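Local coordinates for uncharacterized hypothetical protein (Parabacteroides merdae, PDB 4EI0), which is of unknown function but belongs to the DUF4466 family of bacterial proteins and is built largely of antiparallel beta sheets, at residues N71-N76 with D81-V86; L110-I115 with F127-K132; M153-S158 with L245-Y250. All blocks are in the same frame, centred on the assembly; numbering follows the deposited sequence.

Contact 1. Residues N71-N76 with D81-V86; sequences NSYYTN and DIPVKV
Tyr73 lays its ring beside Pro83, its non-hydrogen-bonded partner on the next strand: CE1 of Tyr73 comes to 3.6 Å from CB of Pro83, while CB of Asp81 sits at the ring edge near its plane. With chi1 at -73°, CG of Tyr73 lies beside its own backbone N, and the ring runs back alongside the proline, obliquely to it, rather than out past Thr75. Asn71 continues this face, its CB 3.9 Å from Pro83 CB. On the reverse face, Val84 sets its CG2 at the edge of the Tyr74 ring, 3.7 Å from CD2 of Tyr74, and Ser72 CB packs on CG2 of Val86. Two hydrogen-bonded pairs join the strands of this beta hairpin, Ser72 with Val84 and Tyr74 with Ile82; the bond from Ile82 N to Tyr74 O is 2.6 Å long. Tyr73 OH bonds Asp69 OD2, and its ring meets Arg111 in a cation-pi contact. Replacing Tyr73 by an alanine would probably uncover Pro83 and deprive Arg111 and Asp69 of these partners. The Tyr74 ring also stacks on Tyr74 of the second subunit, and Pro83 O accepts a hydrogen bond from Thr105 OG1 of that subunit, which thus packs on both faces. The Tyr73 face carries the charged Asp81; the other buries Ile82 and Val84 beside Ser72 and Tyr74, whose hydroxyls are satisfied by Thr109 N and Ala107 O.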
loop_
_atom_site.group_PDB
_atom_site.type_symbol
_atom_site.label_atom_id
_atom_site.label_comp_id
_atom_site.label_asym_id
_atom_site.label_seq_id
_atom_site.Cartn_x
_atom_site.Cartn_y
_atom_site.Cartn_z
ATOM N N ASN B 71 6.745 -1.227 10.576
ATOM C CA ASN B 71 5.846 -0.703 9.565
ATOM C C ASN B 71 5.897 -1.528 8.313
ATOM O O ASN B 71 6.949 -1.904 7.892
ATOM C CB ASN B 71 6.168 0.725 9.196
ATOM C CG ASN B 71 6.006 1.655 10.364
ATOM O OD1 ASN B 71 4.912 2.094 10.694
ATOM N ND2 ASN B 71 7.106 1.986 10.973
ATOM N N SER B 72 4.750 -1.806 7.723
ATOM C CA SER B 72 4.752 -2.338 6.384
ATOM C C SER B 72 4.808 -1.145 5.464
ATOM O O SER B 72 4.151 -0.156 5.689
ATOM C CB SER B 72 3.523 -3.194 6.087
ATOM O OG SER B 72 3.428 -3.454 4.702
ATOM N N TYR B 73 5.633 -1.259 4.429
ATOM C CA TYR B 73 5.841 -0.213 3.434
ATOM C C TYR B 73 5.052 -0.591 2.204
ATOM O O TYR B 73 5.472 -1.456 1.485
ATOM C CB TYR B 73 7.360 -0.084 3.132
ATOM C CG TYR B 73 8.047 0.582 4.329
ATOM C CD1 TYR B 73 8.094 1.973 4.432
ATOM C CD2 TYR B 73 8.537 -0.163 5.372
ATOM C CE1 TYR B 73 8.642 2.577 5.549
ATOM C CE2 TYR B 73 9.080 0.429 6.486
ATOM C CZ TYR B 73 9.125 1.813 6.565
ATOM O OH TYR B 73 9.607 2.417 7.701
ATOM N N TYR B 74 3.911 0.068 1.991
ATOM C CA TYR B 74 3.094 -0.059 0.808
ATOM C C TYR B 74 3.559 1.070 -0.162
ATOM O O TYR B 74 4.258 1.985 0.245
ATOM C CB TYR B 74 1.569 0.041 1.174
ATOM C CG TYR B 74 1.127 -1.063 2.127
ATOM C CD1 TYR B 74 0.981 -2.375 1.679
ATOM C CD2 TYR B 74 0.949 -0.813 3.468
ATOM C CE1 TYR B 74 0.623 -3.393 2.536
ATOM C CE2 TYR B 74 0.595 -1.830 4.334
ATOM C CZ TYR B 74 0.408 -3.111 3.852
ATOM O OH TYR B 74 0.177 -4.133 4.750
ATOM N N THR B 75 3.295 0.939 -1.440
ATOM C CA THR B 75 3.746 1.941 -2.417
ATOM C C THR B 75 2.539 2.635 -2.967
ATOM O O THR B 75 1.603 1.962 -3.325
ATOM C CB THR B 75 4.475 1.272 -3.593
ATOM O OG1 THR B 75 5.612 0.569 -3.103
ATOM C CG2 THR B 75 4.959 2.301 -4.593
ATOM N N ASN B 76 2.538 3.963 -3.050
ATOM C CA ASN B 76 1.430 4.663 -3.715
ATOM C C ASN B 76 1.593 4.563 -5.252
ATOM O O ASN B 76 2.488 3.850 -5.744
ATOM C CB ASN B 76 1.320 6.117 -3.218
ATOM C CG ASN B 76 2.564 6.944 -3.530
ATOM O OD1 ASN B 76 3.379 6.580 -4.376
ATOM N ND2 ASN B 76 2.714 8.058 -2.841
ATOM N N ASP B 81 6.910 5.415 -0.651
ATOM C CA ASP B 81 6.527 4.508 0.447
ATOM C C ASP B 81 5.395 5.050 1.290
ATOM O O ASP B 81 5.319 6.251 1.527
ATOM C CB ASP B 81 7.713 4.318 1.345
ATOM C CG ASP B 81 8.824 3.539 0.660
ATOM O OD1 ASP B 81 8.524 2.738 -0.276
ATOM O OD2 ASP B 81 9.985 3.745 1.072
ATOM N N ILE B 82 4.478 4.179 1.691
ATOM C CA ILE B 82 3.506 4.513 2.727
ATOM C C ILE B 82 3.725 3.538 3.886
ATOM O O ILE B 82 3.384 2.372 3.756
ATOM C CB ILE B 82 2.042 4.406 2.253
ATOM C CG1 ILE B 82 1.767 5.228 0.997
ATOM C CG2 ILE B 82 1.116 4.903 3.368
ATOM C CD1 ILE B 82 0.452 4.834 0.325
ATOM N N PRO B 83 4.383 3.974 4.974
ATOM C CA PRO B 83 4.514 3.139 6.137
ATOM C C PRO B 83 3.171 3.090 6.922
ATOM O O PRO B 83 2.523 4.131 7.102
ATOM C CB PRO B 83 5.610 3.824 6.948
ATOM C CG PRO B 83 5.557 5.229 6.546
ATOM C CD PRO B 83 5.053 5.282 5.146
ATOM N N VAL B 84 2.784 1.877 7.296
ATOM C CA VAL B 84 1.588 1.598 8.089
ATOM C C VAL B 84 2.051 0.701 9.218
ATOM O O VAL B 84 2.669 -0.370 9.002
ATOM C CB VAL B 84 0.474 0.903 7.256
ATOM C CG1 VAL B 84 -0.734 0.584 8.160
ATOM C CG2 VAL B 84 0.111 1.748 6.058
ATOM N N LYS B 85 1.791 1.099 10.441
ATOM C CA LYS B 85 2.380 0.377 11.627
ATOM C C LYS B 85 1.507 -0.823 11.958
ATOM O O LYS B 85 0.563 -0.746 12.719
ATOM C CB LYS B 85 2.540 1.313 12.844
ATOM C CG LYS B 85 3.210 0.685 14.084
ATOM C CD LYS B 85 4.225 1.592 14.770
ATOM C CE LYS B 85 4.621 1.082 16.167
ATOM N NZ LYS B 85 4.682 2.135 17.229
ATOM N N VAL B 86 1.873 -1.965 11.390
ATOM C CA VAL B 86 1.029 -3.151 11.437
ATOM C C VAL B 86 1.513 -4.185 12.434
ATOM O O VAL B 86 0.826 -5.168 12.693
ATOM C CB VAL B 86 0.900 -3.805 10.046
ATOM C CG1 VAL B 86 0.140 -2.890 9.055
ATOM C CG2 VAL B 86 2.252 -4.174 9.518
#

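Contact 2. Residues L110-I115 with F127-K132; sequences LRYYYI and FSFSVK
Phe127 drives the edge of its ring into the face of Tyr114, its CE1 3.6 Å from CD1 of Tyr114. The planes stand at 84° with centroids 5.0 Å apart, a T-shaped pair. The same CE1 of Phe127 also lies at the edge of the Tyr112 ring, 3.9 Å from both CE2 and OH of Tyr112, and the phenylalanine therefore bridges two tyrosines that point the same way from one strand. Phe129 makes a second, more offset edge-to-face pair: its edge is turned toward the face of Tyr112, the planes at 88° and the centroids 5.7 Å apart, with CE2 of Phe129 3.9 Å from CD2 of Tyr112. The backbones stay well separated, the strand axes 11.3 Å apart, because these strands belong to different sheets. The arrangement is the aromatic core of a beta sandwich: strand 107-115 in one antiparallel sheet faces strand 124-133 in the other, and the four rings meet between them. Both tyrosines place CG anti to the backbone N (chi1 175° for Tyr114), which turns their rings to meet Phe127 and Phe129. Neighbouring residues extend the cluster, Phe38 and Tyr40 meeting Phe129, and Phe68 meeting Tyr112. All four rings are buried, and the hydroxyl of Tyr114 finds its polar partner in the backbone carbonyl of Ile60.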
loop_
_atom_site.group_PDB
_atom_site.type_symbol
_atom_site.label_atom_id
_atom_site.label_comp_id
_atom_site.label_asym_id
_atom_site.label_seq_id
_atom_site.Cartn_x
_atom_site.Cartn_y
_atom_site.Cartn_z
ATOM N N LEU B 110 8.045 -5.880 5.109
ATOM C CA LEU B 110 8.720 -5.423 6.302
ATOM C C LEU B 110 10.181 -5.351 5.995
ATOM O O LEU B 110 10.692 -6.200 5.259
ATOM C CB LEU B 110 8.526 -6.383 7.470
ATOM C CG LEU B 110 7.109 -6.582 8.034
ATOM C CD1 LEU B 110 7.198 -7.677 9.071
ATOM C CD2 LEU B 110 6.553 -5.267 8.604
ATOM N N ARG B 111 10.833 -4.319 6.542
ATOM C CA ARG B 111 12.286 -4.141 6.424
ATOM C C ARG B 111 12.997 -4.693 7.618
ATOM O O ARG B 111 12.637 -4.393 8.765
ATOM C CB ARG B 111 12.580 -2.686 6.244
ATOM C CG ARG B 111 12.079 -2.217 4.891
ATOM C CD ARG B 111 12.237 -0.732 4.711
ATOM N NE ARG B 111 11.650 -0.382 3.441
ATOM C CZ ARG B 111 11.374 0.848 3.062
ATOM N NH1 ARG B 111 11.630 1.868 3.857
ATOM N NH2 ARG B 111 10.807 1.038 1.894
ATOM N N TYR B 112 13.983 -5.550 7.359
ATOM C CA TYR B 112 14.847 -6.125 8.383
ATOM C C TYR B 112 16.242 -5.545 8.231
ATOM O O TYR B 112 16.767 -5.450 7.105
ATOM C CB TYR B 112 14.891 -7.632 8.222
ATOM C CG TYR B 112 15.967 -8.388 8.989
ATOM C CD1 TYR B 112 15.860 -8.625 10.346
ATOM C CD2 TYR B 112 17.050 -8.936 8.331
ATOM C CE1 TYR B 112 16.826 -9.321 11.039
ATOM C CE2 TYR B 112 18.030 -9.621 9.013
ATOM C CZ TYR B 112 17.908 -9.823 10.352
ATOM O OH TYR B 112 18.851 -10.547 11.014
ATOM N N TYR B 113 16.812 -5.171 9.366
ATOM C CA TYR B 113 18.126 -4.568 9.474
ATOM C C TYR B 113 19.015 -5.467 10.323
ATOM O O TYR B 113 18.741 -5.689 11.500
ATOM C CB TYR B 113 17.984 -3.191 10.113
ATOM C CG TYR B 113 17.196 -2.241 9.255
ATOM C CD1 TYR B 113 17.818 -1.461 8.293
ATOM C CD2 TYR B 113 15.833 -2.116 9.413
ATOM C CE1 TYR B 113 17.099 -0.576 7.518
ATOM C CE2 TYR B 113 15.099 -1.242 8.648
ATOM C CZ TYR B 113 15.735 -0.481 7.707
ATOM O OH TYR B 113 14.987 0.325 6.954
ATOM N N TYR B 114 20.036 -6.053 9.699
ATOM C CA TYR B 114 21.011 -6.852 10.389
ATOM C C TYR B 114 22.202 -5.941 10.649
ATOM O O TYR B 114 22.785 -5.420 9.694
ATOM C CB TYR B 114 21.450 -8.001 9.522
ATOM C CG TYR B 114 22.541 -8.859 10.060
ATOM C CD1 TYR B 114 22.273 -9.830 11.002
ATOM C CD2 TYR B 114 23.843 -8.772 9.582
ATOM C CE1 TYR B 114 23.264 -10.690 11.474
ATOM C CE2 TYR B 114 24.850 -9.636 10.047
ATOM C CZ TYR B 114 24.568 -10.568 10.998
ATOM O OH TYR B 114 25.510 -11.415 11.470
ATOM N N ILE B 115 22.581 -5.759 11.919
ATOM C CA ILE B 115 23.770 -4.938 12.244
ATOM C C ILE B 115 24.935 -5.938 12.324
ATOM O O ILE B 115 24.899 -6.858 13.107
ATOM C CB ILE B 115 23.615 -4.135 13.531
ATOM C CG1 ILE B 115 22.343 -3.280 13.534
ATOM C CG2 ILE B 115 24.798 -3.166 13.702
ATOM C CD1 ILE B 115 22.249 -2.261 12.408
ATOM N N PHE B 127 20.834 -16.001 5.693
ATOM C CA PHE B 127 19.591 -15.645 6.343
ATOM C C PHE B 127 18.427 -16.547 5.908
ATOM O O PHE B 127 18.260 -16.840 4.723
ATOM C CB PHE B 127 19.248 -14.215 5.993
ATOM C CG PHE B 127 20.259 -13.220 6.448
ATOM C CD1 PHE B 127 20.190 -12.681 7.710
ATOM C CD2 PHE B 127 21.302 -12.855 5.622
ATOM C CE1 PHE B 127 21.154 -11.794 8.143
ATOM C CE2 PHE B 127 22.259 -11.925 6.035
ATOM C CZ PHE B 127 22.159 -11.381 7.292
ATOM N N SER B 128 17.618 -16.949 6.880
ATOM C CA SER B 128 16.377 -17.667 6.617
ATOM C C SER B 128 15.187 -16.890 7.152
ATOM O O SER B 128 15.023 -16.730 8.372
ATOM C CB SER B 128 16.451 -19.063 7.230
ATOM O OG SER B 128 15.231 -19.740 6.905
ATOM N N PHE B 129 14.395 -16.356 6.231
ATOM C CA PHE B 129 13.185 -15.560 6.567
ATOM C C PHE B 129 11.980 -16.488 6.537
ATOM O O PHE B 129 11.926 -17.411 5.704
ATOM C CB PHE B 129 12.915 -14.462 5.543
ATOM C CG PHE B 129 13.978 -13.389 5.464
ATOM C CD1 PHE B 129 15.160 -13.608 4.798
ATOM C CD2 PHE B 129 13.809 -12.179 6.128
ATOM C CE1 PHE B 129 16.129 -12.634 4.738
ATOM C CE2 PHE B 129 14.785 -11.208 6.073
ATOM C CZ PHE B 129 15.945 -11.434 5.373
ATOM N N SER B 130 11.023 -16.267 7.431
ATOM C CA SER B 130 9.801 -17.097 7.437
ATOM C C SER B 130 8.630 -16.322 7.980
ATOM O O SER B 130 8.793 -15.260 8.622
ATOM C CB SER B 130 10.010 -18.361 8.250
ATOM O OG SER B 130 10.396 -18.054 9.572
ATOM N N VAL B 131 7.438 -16.817 7.663
ATOM C CA VAL B 131 6.174 -16.142 7.913
ATOM C C VAL B 131 5.108 -17.179 8.323
ATOM O O VAL B 131 5.126 -18.299 7.833
ATOM C CB VAL B 131 5.691 -15.317 6.671
ATOM C CG1 VAL B 131 5.611 -16.187 5.412
ATOM C CG2 VAL B 131 4.364 -14.608 6.945
ATOM N N LYS B 132 4.206 -16.786 9.211
ATOM C CA LYS B 132 3.014 -17.559 9.571
ATOM C C LYS B 132 1.749 -16.728 9.289
ATOM O O LYS B 132 1.739 -15.541 9.564
ATOM C CB LYS B 132 3.031 -17.897 11.073
ATOM C CG LYS B 132 4.177 -18.818 11.531
ATOM C CD LYS B 132 4.063 -19.099 13.045
ATOM C CE LYS B 132 5.360 -19.454 13.757
ATOM N NZ LYS B 132 5.609 -20.902 14.001
#

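Contact 3. Residues M153-S158 with L245-Y250; sequences MAKNLS and LSDLQY
Lys155 and Asp247, 92 residues apart in the chain, form a short salt bridge where a strand turns a corner beside the end of a helix. NZ of Lys155 lies 2.7 Å from OD2 of Asp247 and uses the syn lone pair of that oxygen, on the side of OD1, which stays 3.7 Å from NZ. The two side chains cross at about a right angle, and the lysine touches the carboxylate with its terminal CE and NZ. A bend at chi3 (66°) in an otherwise extended lysine chain turns the ammonium to the acid; NZ also donates to the carbonyl of Gln244, which ties it to the helix as well as to the carboxylate. Asp247, the first residue to leave helical geometry after helix 243-246, has a positive phi of 51°. Beside the bridge, selenomethionine Met153 and Leu245 slide past each other in opposite directions, with SE and CG of Met153 each 4.0 Å from CD2 of Leu245. An ST turn spans Asp247, Leu248 N donating to Ser246 OG at 3.3 Å. Asn156 and Leu157 both face Val305 in a G1 beta bulge, where the edge strand 152-159 bends. The salt bridge, the Lys155 bond to Gln244 and the Met153-Leu245 contact hold helix 243-246 against this strand, with Leu245 also resting on Lys308 of strand 302-311 and on Tyr292 of strand 289-299.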
loop_
_atom_site.group_PDB
_atom_site.type_symbol
_atom_site.label_atom_id
_atom_site.label_comp_id
_atom_site.label_asym_id
_atom_site.label_seq_id
_atom_site.Cartn_x
_atom_site.Cartn_y
_atom_site.Cartn_z
HETATM N N MSE B 153 36.133 0.956 9.310
HETATM C CA MSE B 153 35.871 2.270 8.776
HETATM C C MSE B 153 35.510 3.284 9.867
HETATM O O MSE B 153 34.726 2.982 10.763
HETATM C CB MSE B 153 34.725 2.142 7.752
HETATM C CG MSE B 153 34.252 3.460 7.336
HETATM SE SE MSE B 153 33.065 3.338 5.770
HETATM C CE MSE B 153 31.555 2.250 6.497
ATOM N N ALA B 154 36.057 4.492 9.782
ATOM C CA ALA B 154 35.775 5.582 10.755
ATOM C C ALA B 154 35.492 6.816 9.908
ATOM O O ALA B 154 36.288 7.144 9.018
ATOM C CB ALA B 154 36.985 5.793 11.645
ATOM N N LYS B 155 34.375 7.505 10.145
ATOM C CA LYS B 155 33.967 8.604 9.306
ATOM C C LYS B 155 33.901 9.914 10.050
ATOM O O LYS B 155 33.664 9.947 11.241
ATOM C CB LYS B 155 32.600 8.347 8.693
ATOM C CG LYS B 155 32.550 7.175 7.756
ATOM C CD LYS B 155 31.116 6.876 7.363
ATOM C CE LYS B 155 30.541 8.031 6.535
ATOM N NZ LYS B 155 29.310 7.616 5.812
ATOM N N ASN B 156 34.155 10.984 9.313
ATOM C CA ASN B 156 33.985 12.349 9.768
ATOM C C ASN B 156 34.671 12.655 11.059
ATOM O O ASN B 156 34.062 13.158 11.980
ATOM C CB ASN B 156 32.490 12.684 9.812
ATOM C CG ASN B 156 31.818 12.445 8.469
ATOM O OD1 ASN B 156 30.859 11.672 8.371
ATOM N ND2 ASN B 156 32.364 13.036 7.418
ATOM N N LEU B 157 35.969 12.385 11.108
ATOM C CA LEU B 157 36.785 12.693 12.270
ATOM C C LEU B 157 37.444 14.062 12.107
ATOM O O LEU B 157 37.841 14.440 11.021
ATOM C CB LEU B 157 37.871 11.638 12.464
ATOM C CG LEU B 157 37.272 10.268 12.749
ATOM C CD1 LEU B 157 38.086 9.138 12.154
ATOM C CD2 LEU B 157 37.081 10.115 14.247
ATOM N N SER B 158 37.621 14.767 13.216
ATOM C CA SER B 158 38.155 16.099 13.210
ATOM C C SER B 158 39.657 16.116 13.428
ATOM O O SER B 158 40.178 15.518 14.350
ATOM C CB SER B 158 37.415 16.947 14.262
ATOM O OG SER B 158 38.037 18.188 14.408
ATOM N N LEU B 245 32.737 6.449 2.294
ATOM C CA LEU B 245 33.499 7.460 3.019
ATOM C C LEU B 245 33.040 8.902 2.768
ATOM O O LEU B 245 33.274 9.765 3.609
ATOM C CB LEU B 245 35.003 7.336 2.685
ATOM C CG LEU B 245 35.728 6.060 3.133
ATOM C CD1 LEU B 245 37.100 6.085 2.514
ATOM C CD2 LEU B 245 35.813 5.982 4.629
ATOM N N SER B 246 32.458 9.173 1.606
ATOM C CA SER B 246 32.173 10.551 1.186
ATOM C C SER B 246 30.694 10.871 1.026
ATOM O O SER B 246 30.321 12.045 0.921
ATOM C CB SER B 246 32.855 10.826 -0.145
ATOM O OG SER B 246 32.021 10.350 -1.167
ATOM N N ASP B 247 29.849 9.847 0.993
ATOM C CA ASP B 247 28.408 10.066 0.835
ATOM C C ASP B 247 28.085 10.983 -0.373
ATOM O O ASP B 247 27.219 11.838 -0.287
ATOM C CB ASP B 247 27.783 10.642 2.131
ATOM C CG ASP B 247 27.770 9.654 3.278
ATOM O OD1 ASP B 247 26.711 9.035 3.531
ATOM O OD2 ASP B 247 28.812 9.508 3.943
ATOM N N LEU B 248 28.815 10.817 -1.475
ATOM C CA LEU B 248 28.464 11.455 -2.755
ATOM C C LEU B 248 28.212 10.363 -3.789
ATOM O O LEU B 248 28.984 9.428 -3.913
ATOM C CB LEU B 248 29.547 12.453 -3.231
ATOM C CG LEU B 248 30.291 13.294 -2.164
ATOM C CD1 LEU B 248 31.278 14.238 -2.845
ATOM C CD2 LEU B 248 29.352 14.050 -1.205
ATOM N N GLN B 249 27.114 10.457 -4.523
ATOM C CA GLN B 249 26.643 9.281 -5.271
ATOM C C GLN B 249 27.401 9.038 -6.593
ATOM O O GLN B 249 28.227 9.855 -6.989
ATOM C CB GLN B 249 25.149 9.419 -5.542
ATOM C CG GLN B 249 24.757 10.777 -6.086
ATOM C CD GLN B 249 23.292 10.818 -6.471
ATOM O OE1 GLN B 249 22.619 11.821 -6.264
ATOM N NE2 GLN B 249 22.780 9.704 -7.008
ATOM N N TYR B 250 27.089 7.918 -7.263
ATOM C CA TYR B 250 27.762 7.433 -8.506
ATOM C C TYR B 250 29.193 7.102 -8.247
ATOM O O TYR B 250 30.005 7.017 -9.178
ATOM C CB TYR B 250 27.683 8.402 -9.706
ATOM C CG TYR B 250 26.281 8.867 -9.976
ATOM C CD1 TYR B 250 25.266 7.936 -10.180
ATOM C CD2 TYR B 250 25.949 10.217 -9.990
ATOM C CE1 TYR B 250 23.953 8.330 -10.393
ATOM C CE2 TYR B 250 24.634 10.621 -10.211
ATOM C CZ TYR B 250 23.646 9.683 -10.413
ATOM O OH TYR B 250 22.348 10.081 -10.630
#

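From the N terminus, the three contacts follow in series; none nests in or crosses another. Contact 1 closes the short hairpin turn between strands 67-75 and 81-85, and contact 2 then closes the connection from strand 107-115 to strand 124-133, pairing the two sheets of the beta sandwich. These two touch directly, since strands 67-75 and 107-115 are neighbours in one sheet: Asp81 OD2 and Arg111 NH2 make a 2.9 Å salt bridge between them. Contact 3 spans a far longer loop and belongs to a different sheet, tying its edge strand 152-159 to helix 243-246. Its nearest atoms lie about 11 Å from contact 2 and about 16 Å from contact 1.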